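Local coordinates for protein A52 (Vaccinia virus, PDB 2VVW) that suppresses the host innate immune response by binding TRAF6 and IRAK2, inhibiting NF-kappa-B signalling while activating p38, using a Bcl-2-like fold, at residues A[50-55]-A[105-110]; A[32-37]-A[120-125]; A[94-99]-A[142-147]. All blocks are in the same frame, centred on the assembly; numbering follows the deposited sequence.

All three contacts tie helices of one Bcl-2-like bundle together, and helix 96-115 is the common thread: contact 3 uses its first turn, contact 1 its middle, and Val-110 on it packs against Gly-33 and Trp-122 of contact 2. Contacts 1 and 2 lie about 12 Å apart between centres and are joined directly by the salt bridge from Arg-32 NH2 to Asp-52 OD2, 2.9 Å long. Contacts 1 and 3, with centres about 14 Å apart, meet where Phe-51 CZ packs 3.8 Å from Leu-145 CD2. Contacts 2 and 3 do not touch; their nearest atoms are about 10 Å apart, and they sit on opposite sides of the chain's centre.

Contact 1. Residues A[50-55]-A[105-110]; sequences KFDNDA and LCACVV
Ala-55 and Leu-105 make the apolar part of this contact, where the two backbones come closest, their CA atoms 5.0 Å apart. The methyl of Ala-55 points at the other helix and lies against backbone rather than over a side chain: its CB is 3.3 Å from Leu-105 N, and the same methyl is 4.2 Å from Leu-105 CB. Leucine CG is turned anti to the backbone N of Leu-105 (chi1 176°), and the rest of that side chain runs on to Tyr-83 and Ile-84 of helix 76-90.

The second kind of contact is a carboxylate laid against small side chains. Asp-52 OD1 is 3.5 Å from the methyl of Ala-107, and Asp-52 CG is 3.8 Å from Cys-108 SG. The sulfur sits over one face of the carboxylate, almost directly above CG, with Cys-108 SG 4.1 Å from each of Asp-52 OD1 and OD2. With chi1 at -66°, CG of Asp-52 stands anti to its own carbonyl carbon, which carries the acid in toward helix 96-115. Its charge is met by Arg-32 of helix 21-35, which forms a salt bridge to OD2 and also packs on Ala-107; that pairing probably favours the ionised acid and limits rotation of the carboxylate.

The axes of the two short helical segments approach to 8.7 Å at a signed crossing angle of -95°, nearly perpendicular. Small residues, Ala-55, Ala-107 and Cys-108, line this close crossing within the all-helical bundle of the poxvirus Bcl-2-like fold.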
ATOM      1  N   LYS A  50      16.626   6.834  -8.954  1.00 27.48           N
ATOM      2  CA  LYS A  50      18.023   7.170  -9.161  1.00 27.84           C
ATOM      3  C   LYS A  50      18.851   7.077  -7.869  1.00 25.86           C
ATOM      4  O   LYS A  50      20.069   6.964  -7.942  1.00 25.89           O
ATOM      5  CB  LYS A  50      18.160   8.551  -9.819  1.00 29.15           C
ATOM      6  CG  LYS A  50      17.549   8.621 -11.198  1.00 33.07           C
ATOM      7  CD  LYS A  50      17.759   9.982 -11.825  1.00 35.06           C
ATOM      8  CE  LYS A  50      17.016  10.095 -13.150  1.00 37.27           C
ATOM      9  NZ  LYS A  50      17.184  11.444 -13.749  1.00 40.73           N
ATOM     10  N   PHE A  51      18.206   7.122  -6.699  1.00 25.14           N
ATOM     11  CA  PHE A  51      18.896   6.969  -5.418  1.00 24.68           C
ATOM     12  C   PHE A  51      19.593   5.616  -5.249  1.00 25.90           C
ATOM     13  O   PHE A  51      20.426   5.464  -4.355  1.00 24.40           O
ATOM     14  CB  PHE A  51      17.949   7.154  -4.219  1.00 25.03           C
ATOM     15  CG  PHE A  51      17.351   8.543  -4.077  1.00 23.55           C
ATOM     16  CD1 PHE A  51      17.654   9.579  -4.948  1.00 27.70           C
ATOM     17  CD2 PHE A  51      16.474   8.796  -3.032  1.00 28.45           C
ATOM     18  CE1 PHE A  51      17.095  10.837  -4.779  1.00 29.24           C
ATOM     19  CE2 PHE A  51      15.918  10.062  -2.844  1.00 27.03           C
ATOM     20  CZ  PHE A  51      16.232  11.083  -3.720  1.00 25.91           C
ATOM     21  N   ASP A  52      19.249   4.640  -6.091  1.00 26.09           N
ATOM     22  CA  ASP A  52      19.872   3.318  -6.048  1.00 26.69           C
ATOM     23  C   ASP A  52      21.371   3.384  -6.321  1.00 27.30           C
ATOM     24  O   ASP A  52      22.132   2.635  -5.737  1.00 27.34           O
ATOM     25  CB  ASP A  52      19.213   2.367  -7.059  1.00 26.46           C
ATOM     26  CG  ASP A  52      17.755   2.035  -6.717  1.00 25.84           C
ATOM     27  OD1 ASP A  52      17.189   2.533  -5.711  1.00 25.41           O
ATOM     28  OD2 ASP A  52      17.177   1.262  -7.492  1.00 28.96           O
ATOM     29  N   ASN A  53      21.782   4.259  -7.230  1.00 30.52           N
ATOM     30  CA  ASN A  53      23.199   4.477  -7.526  1.00 32.82           C
ATOM     31  C   ASN A  53      23.960   4.951  -6.297  1.00 30.98           C
ATOM     32  O   ASN A  53      25.047   4.452  -6.014  1.00 30.75           O
ATOM     33  CB  ASN A  53      23.377   5.524  -8.637  1.00 36.01           C
ATOM     34  CG  ASN A  53      22.622   5.177  -9.909  1.00 41.24           C
ATOM     35  OD1 ASN A  53      21.960   6.037 -10.504  1.00 49.23           O
ATOM     36  ND2 ASN A  53      22.708   3.919 -10.331  1.00 47.68           N
ATOM     37  N   ASP A  54      23.391   5.920  -5.582  1.00 29.17           N
ATOM     38  CA  ASP A  54      23.989   6.444  -4.351  1.00 29.65           C
ATOM     39  C   ASP A  54      24.205   5.336  -3.318  1.00 28.72           C
ATOM     40  O   ASP A  54      25.255   5.267  -2.674  1.00 27.43           O
ATOM     41  CB  ASP A  54      23.107   7.539  -3.731  1.00 29.19           C
ATOM     42  CG  ASP A  54      22.855   8.703  -4.676  1.00 36.97           C
ATOM     43  OD1 ASP A  54      23.194   9.850  -4.320  1.00 38.28           O
ATOM     44  OD2 ASP A  54      22.318   8.464  -5.779  1.00 44.19           O
ATOM     45  N   ALA A  55      23.186   4.490  -3.172  1.00 28.27           N
ATOM     46  CA  ALA A  55      23.194   3.371  -2.240  1.00 28.35           C
ATOM     47  C   ALA A  55      24.328   2.394  -2.519  1.00 29.00           C
ATOM     48  O   ALA A  55      25.027   1.971  -1.600  1.00 29.61           O
ATOM     49  CB  ALA A  55      21.853   2.619  -2.302  1.00 26.69           C
ATOM     50  N   LEU A 105      19.042   2.292  -0.601  1.00 24.59           N
ATOM     51  CA  LEU A 105      19.377   1.012   0.016  1.00 24.21           C
ATOM     52  C   LEU A 105      18.100   0.256   0.370  1.00 21.66           C
ATOM     53  O   LEU A 105      17.973  -0.921   0.071  1.00 22.64           O
ATOM     54  CB  LEU A 105      20.217   1.245   1.276  1.00 24.39           C
ATOM     55  CG  LEU A 105      20.588   0.029   2.133  1.00 28.12           C
ATOM     56  CD1 LEU A 105      21.698  -0.769   1.473  1.00 32.06           C
ATOM     57  CD2 LEU A 105      20.981   0.481   3.543  1.00 28.32           C
ATOM     58  N   CYS A 106      17.166   0.943   1.015  1.00 19.78           N
ATOM     59  CA  CYS A 106      15.844   0.382   1.321  1.00 19.03           C
ATOM     60  C   CYS A 106      15.196  -0.185   0.068  1.00 18.76           C
ATOM     61  O   CYS A 106      14.651  -1.290   0.081  1.00 20.17           O
ATOM     62  CB  CYS A 106      14.948   1.467   1.920  1.00 19.39           C
ATOM     63  SG  CYS A 106      15.449   1.878   3.576  1.00 23.40           S
ATOM     64  N   ALA A 107      15.263   0.593  -1.004  1.00 18.04           N
ATOM     65  CA  ALA A 107      14.694   0.223  -2.303  1.00 18.33           C
ATOM     66  C   ALA A 107      15.295  -1.049  -2.867  1.00 19.86           C
ATOM     67  O   ALA A 107      14.577  -1.924  -3.407  1.00 20.70           O
ATOM     68  CB  ALA A 107      14.897   1.343  -3.284  1.00 17.60           C
ATOM     69  N   CYS A 108      16.616  -1.132  -2.821  1.00 20.87           N
ATOM     70  CA  CYS A 108      17.311  -2.316  -3.322  1.00 22.26           C
ATOM     71  C   CYS A 108      17.008  -3.535  -2.439  1.00 20.91           C
ATOM     72  O   CYS A 108      16.914  -4.639  -2.928  1.00 21.61           O
ATOM     73  CB  CYS A 108      18.818  -2.059  -3.417  1.00 25.12           C
ATOM     74  SG  CYS A 108      19.266  -0.853  -4.716  1.00 28.10           S
ATOM     75  N   VAL A 109      16.851  -3.322  -1.139  1.00 19.62           N
ATOM     76  CA  VAL A 109      16.494  -4.400  -0.211  1.00 20.30           C
ATOM     77  C   VAL A 109      15.053  -4.875  -0.444  1.00 22.09           C
ATOM     78  O   VAL A 109      14.790  -6.079  -0.490  1.00 21.93           O
ATOM     79  CB  VAL A 109      16.707  -3.962   1.272  1.00 18.71           C
ATOM     80  CG1 VAL A 109      16.105  -4.967   2.250  1.00 17.98           C
ATOM     81  CG2 VAL A 109      18.211  -3.753   1.545  1.00 18.01           C
ATOM     82  N   VAL A 110      14.122  -3.939  -0.620  1.00 22.20           N
ATOM     83  CA  VAL A 110      12.736  -4.318  -0.858  1.00 21.64           C
ATOM     84  C   VAL A 110      12.613  -5.177  -2.131  1.00 20.91           C
ATOM     85  O   VAL A 110      11.768  -6.056  -2.189  1.00 18.51           O
ATOM     86  CB  VAL A 110      11.769  -3.078  -0.866  1.00 22.76           C
ATOM     87  CG1 VAL A 110      11.624  -2.458  -2.267  1.00 19.81           C
ATOM     88  CG2 VAL A 110      10.412  -3.464  -0.316  1.00 24.75           C
TER

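Contact 2. Residues A[32-37]-A[120-125]; sequences RGLLGL and SRWKYC
Leu-34 and Trp-122 supply the side-chain contact here. One methyl of the leucine, CD2, reaches the pyrrole part of the indole, 3.9 Å from Trp-122 CD1 and 4.2 Å from Trp-122 NE1. It comes in at a slant, with the two side chains running obliquely past one another. Beside it the backbones draw together: Gly-33 CA lies 4.5 Å from Trp-122 CB, and the CA atoms of these two residues are 5.6 Å apart. Gly-33, with no side chain, lets the backbone come this close to Trp-122 CB.

The next layer sets the indole. Its CG sits between the backbone N and the carbonyl carbon of Trp-122 (chi1 75°), which turns the indole to run past the end of helix 21-35, with its CD1-NE1 side by Leu-34 CD2. On one face of the ring lies Lys-123 CD, 3.5 Å above the plane and offset toward the rim. The indole N-H is used across the dimer: Trp-122 NE1 hydrogen-bonds to Tyr-31 OH of the second subunit. Met-30 of the second subunit and Met-30 of the same chain both pack on the Trp-122 side chain. Leu-34 meets Leu-34 of that subunit, so this contact is part of the interface between the two copies.

Further out, Gly-36, the first residue to leave helical geometry after helix 21-35, has a positive phi of 83°, which suits glycine. Trp-122 lies where a 3-10 turn passes into helix 123-132, beside the end of helix 21-35; Val-110 of helix 96-115 packs against the tryptophan, while Phe-119, from the loop between helices 96-115 and 123-132, touches Leu-34.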
ATOM      1  N   ARG A  32       6.939  -0.292  -5.150  1.00 20.49           N
ATOM      2  CA  ARG A  32       8.132  -1.006  -5.571  1.00 19.81           C
ATOM      3  C   ARG A  32       8.212  -2.371  -4.875  1.00 20.45           C
ATOM      4  O   ARG A  32       8.497  -3.396  -5.509  1.00 19.32           O
ATOM      5  CB  ARG A  32       9.386  -0.184  -5.299  1.00 20.43           C
ATOM      6  CG  ARG A  32      10.660  -0.867  -5.779  1.00 21.48           C
ATOM      7  CD  ARG A  32      11.823   0.109  -5.892  1.00 20.45           C
ATOM      8  NE  ARG A  32      13.070  -0.603  -6.177  1.00 20.77           N
ATOM      9  CZ  ARG A  32      14.176  -0.035  -6.644  1.00 25.04           C
ATOM     10  NH1 ARG A  32      14.211   1.256  -6.907  1.00 24.33           N
ATOM     11  NH2 ARG A  32      15.250  -0.779  -6.872  1.00 25.89           N
ATOM     12  N   GLY A  33       7.929  -2.395  -3.586  1.00 18.16           N
ATOM     13  CA  GLY A  33       7.922  -3.647  -2.828  1.00 20.68           C
ATOM     14  C   GLY A  33       6.872  -4.683  -3.221  1.00 21.72           C
ATOM     15  O   GLY A  33       7.094  -5.885  -3.018  1.00 22.60           O
ATOM     16  N   LEU A  34       5.732  -4.237  -3.772  1.00 22.37           N
ATOM     17  CA  LEU A  34       4.643  -5.145  -4.124  1.00 22.19           C
ATOM     18  C   LEU A  34       4.541  -5.396  -5.622  1.00 23.98           C
ATOM     19  O   LEU A  34       4.297  -6.533  -6.019  1.00 25.44           O
ATOM     20  CB  LEU A  34       3.289  -4.664  -3.556  1.00 21.53           C
ATOM     21  CG  LEU A  34       3.185  -4.538  -2.025  1.00 20.12           C
ATOM     22  CD1 LEU A  34       1.728  -4.125  -1.584  1.00 18.46           C
ATOM     23  CD2 LEU A  34       3.652  -5.775  -1.257  1.00 21.37           C
ATOM     24  N   LEU A  35       4.745  -4.363  -6.445  1.00 23.41           N
ATOM     25  CA  LEU A  35       4.636  -4.505  -7.909  1.00 25.69           C
ATOM     26  C   LEU A  35       5.975  -4.640  -8.626  1.00 27.17           C
ATOM     27  O   LEU A  35       6.035  -5.198  -9.706  1.00 28.73           O
ATOM     28  CB  LEU A  35       3.905  -3.310  -8.524  1.00 24.32           C
ATOM     29  CG  LEU A  35       2.514  -2.985  -8.001  1.00 25.67           C
ATOM     30  CD1 LEU A  35       1.988  -1.793  -8.724  1.00 22.73           C
ATOM     31  CD2 LEU A  35       1.607  -4.186  -8.135  1.00 27.32           C
ATOM     32  N   GLY A  36       7.028  -4.060  -8.072  1.00 28.17           N
ATOM     33  CA  GLY A  36       8.325  -4.065  -8.729  1.00 31.07           C
ATOM     34  C   GLY A  36       8.496  -2.977  -9.772  1.00 33.10           C
ATOM     35  O   GLY A  36       7.740  -2.015  -9.807  1.00 33.36           O
ATOM     36  N   LEU A  37       9.499  -3.143 -10.631  1.00 37.10           N
ATOM     37  CA  LEU A  37       9.959  -2.067 -11.524  1.00 38.32           C
ATOM     38  C   LEU A  37       9.529  -2.192 -12.987  1.00 40.17           C
ATOM     39  O   LEU A  37       9.777  -1.274 -13.756  1.00 42.33           O
ATOM     40  CB  LEU A  37      11.484  -1.971 -11.461  1.00 38.71           C
ATOM     41  CG  LEU A  37      12.106  -1.638 -10.102  1.00 37.70           C
ATOM     42  CD1 LEU A  37      13.633  -1.745 -10.193  1.00 40.20           C
ATOM     43  CD2 LEU A  37      11.684  -0.246  -9.650  1.00 37.32           C
ATOM     44  N   SER A 120       5.120  -8.586   2.961  1.00 25.54           N
ATOM     45  CA  SER A 120       4.894  -7.660   4.097  1.00 24.52           C
ATOM     46  C   SER A 120       6.145  -6.969   4.677  1.00 23.59           C
ATOM     47  O   SER A 120       6.044  -6.050   5.522  1.00 20.69           O
ATOM     48  CB  SER A 120       4.201  -8.420   5.235  1.00 25.63           C
ATOM     49  OG  SER A 120       5.041  -9.438   5.738  1.00 27.60           O
ATOM     50  N   ARG A 121       7.321  -7.409   4.254  1.00 22.25           N
ATOM     51  CA  ARG A 121       8.583  -6.859   4.778  1.00 23.55           C
ATOM     52  C   ARG A 121       8.875  -5.429   4.347  1.00 24.22           C
ATOM     53  O   ARG A 121       9.638  -4.717   5.041  1.00 24.42           O
ATOM     54  CB  ARG A 121       9.768  -7.754   4.397  1.00 23.85           C
ATOM     55  CG  ARG A 121       9.764  -9.053   5.131  1.00 23.90           C
ATOM     56  CD  ARG A 121      11.140  -9.709   5.180  1.00 22.66           C
ATOM     57  NE  ARG A 121      11.076 -10.882   6.030  1.00 21.46           N
ATOM     58  CZ  ARG A 121      12.077 -11.733   6.244  1.00 24.21           C
ATOM     59  NH1 ARG A 121      13.266 -11.540   5.695  1.00 24.45           N
ATOM     60  NH2 ARG A 121      11.878 -12.774   7.037  1.00 26.22           N
ATOM     61  N   TRP A 122       8.241  -4.989   3.252  1.00 22.42           N
ATOM     62  CA  TRP A 122       8.359  -3.610   2.784  1.00 22.11           C
ATOM     63  C   TRP A 122       8.099  -2.639   3.923  1.00 22.06           C
ATOM     64  O   TRP A 122       8.680  -1.574   3.967  1.00 24.55           O
ATOM     65  CB  TRP A 122       7.418  -3.329   1.593  1.00 23.26           C
ATOM     66  CG  TRP A 122       5.966  -3.182   1.936  1.00 20.82           C
ATOM     67  CD1 TRP A 122       5.036  -4.186   2.027  1.00 23.88           C
ATOM     68  CD2 TRP A 122       5.267  -1.972   2.209  1.00 18.81           C
ATOM     69  NE1 TRP A 122       3.808  -3.676   2.349  1.00 22.37           N
ATOM     70  CE2 TRP A 122       3.914  -2.318   2.468  1.00 23.39           C
ATOM     71  CE3 TRP A 122       5.645  -0.628   2.284  1.00 17.09           C
ATOM     72  CZ2 TRP A 122       2.948  -1.370   2.807  1.00 23.08           C
ATOM     73  CZ3 TRP A 122       4.679   0.314   2.624  1.00 22.31           C
ATOM     74  CH2 TRP A 122       3.343  -0.068   2.876  1.00 21.70           C
ATOM     75  N   LYS A 123       7.238  -3.016   4.860  1.00 20.85           N
ATOM     76  CA  LYS A 123       6.964  -2.157   6.034  1.00 19.68           C
ATOM     77  C   LYS A 123       8.229  -1.802   6.819  1.00 20.35           C
ATOM     78  O   LYS A 123       8.292  -0.753   7.489  1.00 19.78           O
ATOM     79  CB  LYS A 123       5.981  -2.845   6.956  1.00 21.27           C
ATOM     80  CG  LYS A 123       4.584  -3.091   6.369  1.00 20.45           C
ATOM     81  CD  LYS A 123       3.784  -1.823   6.214  1.00 19.71           C
ATOM     82  CE  LYS A 123       2.280  -2.130   6.073  1.00 22.27           C
ATOM     83  NZ  LYS A 123       1.697  -2.940   7.198  1.00 19.45           N
ATOM     84  N   TYR A 124       9.228  -2.679   6.780  1.00 19.53           N
ATOM     85  CA  TYR A 124      10.490  -2.417   7.491  1.00 21.81           C
ATOM     86  C   TYR A 124      11.285  -1.258   6.871  1.00 21.41           C
ATOM     87  O   TYR A 124      12.073  -0.621   7.561  1.00 21.51           O
ATOM     88  CB  TYR A 124      11.358  -3.683   7.562  1.00 22.45           C
ATOM     89  CG  TYR A 124      10.876  -4.641   8.606  1.00 23.48           C
ATOM     90  CD1 TYR A 124      11.387  -4.594   9.894  1.00 25.73           C
ATOM     91  CD2 TYR A 124       9.868  -5.570   8.324  1.00 24.50           C
ATOM     92  CE1 TYR A 124      10.943  -5.463  10.874  1.00 28.28           C
ATOM     93  CE2 TYR A 124       9.408  -6.440   9.304  1.00 29.42           C
ATOM     94  CZ  TYR A 124       9.953  -6.385  10.575  1.00 29.16           C
ATOM     95  OH  TYR A 124       9.510  -7.237  11.561  1.00 30.34           O
ATOM     96  N   CYS A 125      11.113  -1.019   5.566  1.00 22.97           N
ATOM     97  CA  CYS A 125      11.684   0.172   4.937  1.00 22.92           C
ATOM     98  C   CYS A 125      11.211   1.440   5.639  1.00 23.03           C
ATOM     99  O   CYS A 125      11.997   2.349   5.861  1.00 22.52           O
ATOM    100  CB  CYS A 125      11.339   0.237   3.465  1.00 23.89           C
ATOM    101  SG  CYS A 125      11.888  -1.202   2.545  1.00 29.20           S
TER

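Contact 3. Residues A[94-99]-A[142-147]; sequences LTVYDC and KSILQN
Ile-144 on helix 135-153 pushes its terminal methyl between Val-96 and Tyr-97, in the first turn of helix 96-115, a surface contact between two helices of the Bcl-2-like bundle. Valine and isoleucine reach toward each other tip to tip. Ile-144 CD1 is 3.8 Å from Val-96 CG1 and the same distance from Val-96 CG2, so it faces the fork of the valine rather than a single branch. The extended isoleucine chain, with chi2 at 174°, carries CD1 out to this position.

Tyr-97 comes to the same methyl from a different direction. Its side chain starts out alongside helix 135-153, and only the phenol end closes in: Ile-144 CD1 lies 3.7 Å from Tyr-97 CZ and 3.6 Å from Tyr-97 OH. The two side chains pass at a slant. Tyr-97 is exposed and covers the outer side of the contact, also touching Arg-148 one turn further along helix 135-153. Val-96 in turn packs on Lys-140 and Ile-141, so the start of helix 96-115 rests on about two turns of its partner.

The first turn that carries both residues is closed by a capping box. Thr-95 is the N-cap, and it pairs with Asp-98 so that the box encloses Val-96 and Tyr-97. In one direction Thr-95 N donates to Asp-98 OD2 over 2.9 Å, meeting the anti side of that oxygen 23° out of the carboxylate plane. The other oxygen, OD1, takes a hydrogen bond from Gln-58 NE2, so each carboxylate oxygen of Asp-98 accepts a hydrogen bond. The box closes with Asp-98 N donating to Thr-95 OG1 over 3.1 Å, at an N-H...O angle of 162°.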
ATOM      1  N   LEU A  94      25.538  13.067   9.940  1.00 37.56           N
ATOM      2  CA  LEU A  94      24.652  12.642   8.872  1.00 35.20           C
ATOM      3  C   LEU A  94      24.354  13.802   7.939  1.00 33.59           C
ATOM      4  O   LEU A  94      24.080  14.917   8.395  1.00 31.56           O
ATOM      5  CB  LEU A  94      23.345  12.132   9.478  1.00 34.87           C
ATOM      6  CG  LEU A  94      22.521  11.119   8.691  1.00 36.41           C
ATOM      7  CD1 LEU A  94      23.284   9.826   8.571  1.00 34.24           C
ATOM      8  CD2 LEU A  94      21.185  10.896   9.405  1.00 35.28           C
ATOM      9  N   THR A  95      24.416  13.538   6.641  1.00 31.03           N
ATOM     10  CA  THR A  95      24.087  14.536   5.634  1.00 31.49           C
ATOM     11  C   THR A  95      22.833  14.101   4.878  1.00 30.00           C
ATOM     12  O   THR A  95      22.395  12.958   4.986  1.00 26.47           O
ATOM     13  CB  THR A  95      25.236  14.729   4.617  1.00 32.27           C
ATOM     14  OG1 THR A  95      25.274  13.608   3.726  1.00 32.99           O
ATOM     15  CG2 THR A  95      26.588  14.879   5.327  1.00 32.83           C
ATOM     16  N   VAL A  96      22.260  15.036   4.123  1.00 30.24           N
ATOM     17  CA  VAL A  96      21.091  14.755   3.287  1.00 28.64           C
ATOM     18  C   VAL A  96      21.427  13.632   2.303  1.00 27.44           C
ATOM     19  O   VAL A  96      20.574  12.810   1.973  1.00 25.94           O
ATOM     20  CB  VAL A  96      20.589  16.029   2.527  1.00 29.80           C
ATOM     21  CG1 VAL A  96      21.629  16.526   1.517  1.00 29.18           C
ATOM     22  CG2 VAL A  96      19.247  15.768   1.836  1.00 28.58           C
ATOM     23  N   TYR A  97      22.671  13.596   1.850  1.00 28.93           N
ATOM     24  CA  TYR A  97      23.108  12.589   0.879  1.00 29.66           C
ATOM     25  C   TYR A  97      23.280  11.185   1.486  1.00 27.72           C
ATOM     26  O   TYR A  97      23.035  10.194   0.810  1.00 26.65           O
ATOM     27  CB  TYR A  97      24.354  13.089   0.147  1.00 32.08           C
ATOM     28  CG  TYR A  97      23.994  14.224  -0.774  1.00 34.72           C
ATOM     29  CD1 TYR A  97      23.345  13.978  -1.982  1.00 35.33           C
ATOM     30  CD2 TYR A  97      24.243  15.544  -0.421  1.00 36.18           C
ATOM     31  CE1 TYR A  97      22.989  15.009  -2.834  1.00 36.04           C
ATOM     32  CE2 TYR A  97      23.886  16.587  -1.263  1.00 39.04           C
ATOM     33  CZ  TYR A  97      23.261  16.315  -2.471  1.00 38.70           C
ATOM     34  OH  TYR A  97      22.897  17.347  -3.314  1.00 40.58           O
ATOM     35  N   ASP A  98      23.670  11.098   2.758  1.00 28.08           N
ATOM     36  CA  ASP A  98      23.581   9.829   3.500  1.00 25.39           C
ATOM     37  C   ASP A  98      22.137   9.314   3.524  1.00 23.68           C
ATOM     38  O   ASP A  98      21.874   8.127   3.304  1.00 22.11           O
ATOM     39  CB  ASP A  98      24.083   9.993   4.938  1.00 26.65           C
ATOM     40  CG  ASP A  98      25.555  10.332   5.009  1.00 29.84           C
ATOM     41  OD1 ASP A  98      26.352   9.692   4.283  1.00 29.53           O
ATOM     42  OD2 ASP A  98      25.906  11.226   5.803  1.00 31.12           O
ATOM     43  N   CYS A  99      21.195  10.209   3.799  1.00 23.56           N
ATOM     44  CA  CYS A  99      19.794   9.835   3.811  1.00 21.85           C
ATOM     45  C   CYS A  99      19.280   9.434   2.420  1.00 21.04           C
ATOM     46  O   CYS A  99      18.472   8.535   2.306  1.00 20.87           O
ATOM     47  CB  CYS A  99      18.955  10.963   4.354  1.00 23.20           C
ATOM     48  SG  CYS A  99      19.384  11.462   6.010  1.00 26.48           S
ATOM     49  N   LYS A 142      13.355  16.651  -0.225  1.00 28.16           N
ATOM     50  CA  LYS A 142      12.260  17.201  -1.036  1.00 27.95           C
ATOM     51  C   LYS A 142      12.751  18.329  -1.945  1.00 28.86           C
ATOM     52  O   LYS A 142      12.480  18.329  -3.143  1.00 28.00           O
ATOM     53  CB  LYS A 142      11.134  17.703  -0.127  1.00 29.20           C
ATOM     54  CG  LYS A 142       9.825  17.964  -0.848  1.00 28.25           C
ATOM     55  CD  LYS A 142       8.827  18.659   0.064  1.00 29.95           C
ATOM     56  CE  LYS A 142       7.482  18.800  -0.613  1.00 28.74           C
ATOM     57  NZ  LYS A 142       6.468  19.322   0.317  1.00 29.46           N
ATOM     58  N   SER A 143      13.495  19.267  -1.363  1.00 30.49           N
ATOM     59  CA  SER A 143      14.100  20.360  -2.117  1.00 32.52           C
ATOM     60  C   SER A 143      14.990  19.877  -3.240  1.00 32.07           C
ATOM     61  O   SER A 143      14.948  20.420  -4.331  1.00 32.51           O
ATOM     62  CB  SER A 143      14.898  21.270  -1.196  1.00 33.94           C
ATOM     63  OG  SER A 143      14.024  21.954  -0.331  1.00 38.33           O
ATOM     64  N   ILE A 144      15.799  18.859  -2.961  1.00 31.57           N
ATOM     65  CA  ILE A 144      16.696  18.301  -3.959  1.00 31.61           C
ATOM     66  C   ILE A 144      15.890  17.692  -5.096  1.00 30.12           C
ATOM     67  O   ILE A 144      16.194  17.949  -6.262  1.00 29.71           O
ATOM     68  CB  ILE A 144      17.684  17.281  -3.329  1.00 31.97           C
ATOM     69  CG1 ILE A 144      18.747  18.032  -2.519  1.00 33.37           C
ATOM     70  CG2 ILE A 144      18.367  16.396  -4.403  1.00 30.89           C
ATOM     71  CD1 ILE A 144      19.699  17.134  -1.734  1.00 32.96           C
ATOM     72  N   LEU A 145      14.847  16.927  -4.753  1.00 27.87           N
ATOM     73  CA  LEU A 145      14.009  16.268  -5.757  1.00 27.43           C
ATOM     74  C   LEU A 145      13.297  17.289  -6.624  1.00 28.69           C
ATOM     75  O   LEU A 145      13.251  17.156  -7.844  1.00 29.09           O
ATOM     76  CB  LEU A 145      12.992  15.333  -5.092  1.00 26.33           C
ATOM     77  CG  LEU A 145      13.529  13.973  -4.647  1.00 24.83           C
ATOM     78  CD1 LEU A 145      12.569  13.278  -3.675  1.00 21.61           C
ATOM     79  CD2 LEU A 145      13.792  13.083  -5.868  1.00 23.19           C
ATOM     80  N   GLN A 146      12.764  18.326  -5.985  1.00 29.34           N
ATOM     81  CA  GLN A 146      12.113  19.411  -6.697  1.00 30.82           C
ATOM     82  C   GLN A 146      13.054  20.050  -7.710  1.00 33.06           C
ATOM     83  O   GLN A 146      12.661  20.277  -8.859  1.00 33.72           O
ATOM     84  CB  GLN A 146      11.597  20.460  -5.717  1.00 31.58           C
ATOM     85  CG  GLN A 146      10.376  20.024  -4.918  1.00 28.39           C
ATOM     86  CD  GLN A 146       9.968  21.047  -3.858  1.00 31.05           C
ATOM     87  OE1 GLN A 146      10.813  21.673  -3.230  1.00 36.74           O
ATOM     88  NE2 GLN A 146       8.668  21.221  -3.669  1.00 27.76           N
ATOM     89  N   ASN A 147      14.285  20.340  -7.285  1.00 33.93           N
ATOM     90  CA  ASN A 147      15.307  20.873  -8.191  1.00 37.72           C
ATOM     91  C   ASN A 147      15.547  19.960  -9.381  1.00 37.26           C
ATOM     92  O   ASN A 147      15.631  20.421 -10.516  1.00 38.35           O
ATOM     93  CB  ASN A 147      16.652  21.063  -7.472  1.00 39.97           C
ATOM     94  CG  ASN A 147      16.652  22.238  -6.529  1.00 44.97           C
ATOM     95  OD1 ASN A 147      15.949  23.222  -6.744  1.00 51.48           O
ATOM     96  ND2 ASN A 147      17.444  22.139  -5.468  1.00 50.84           N
TER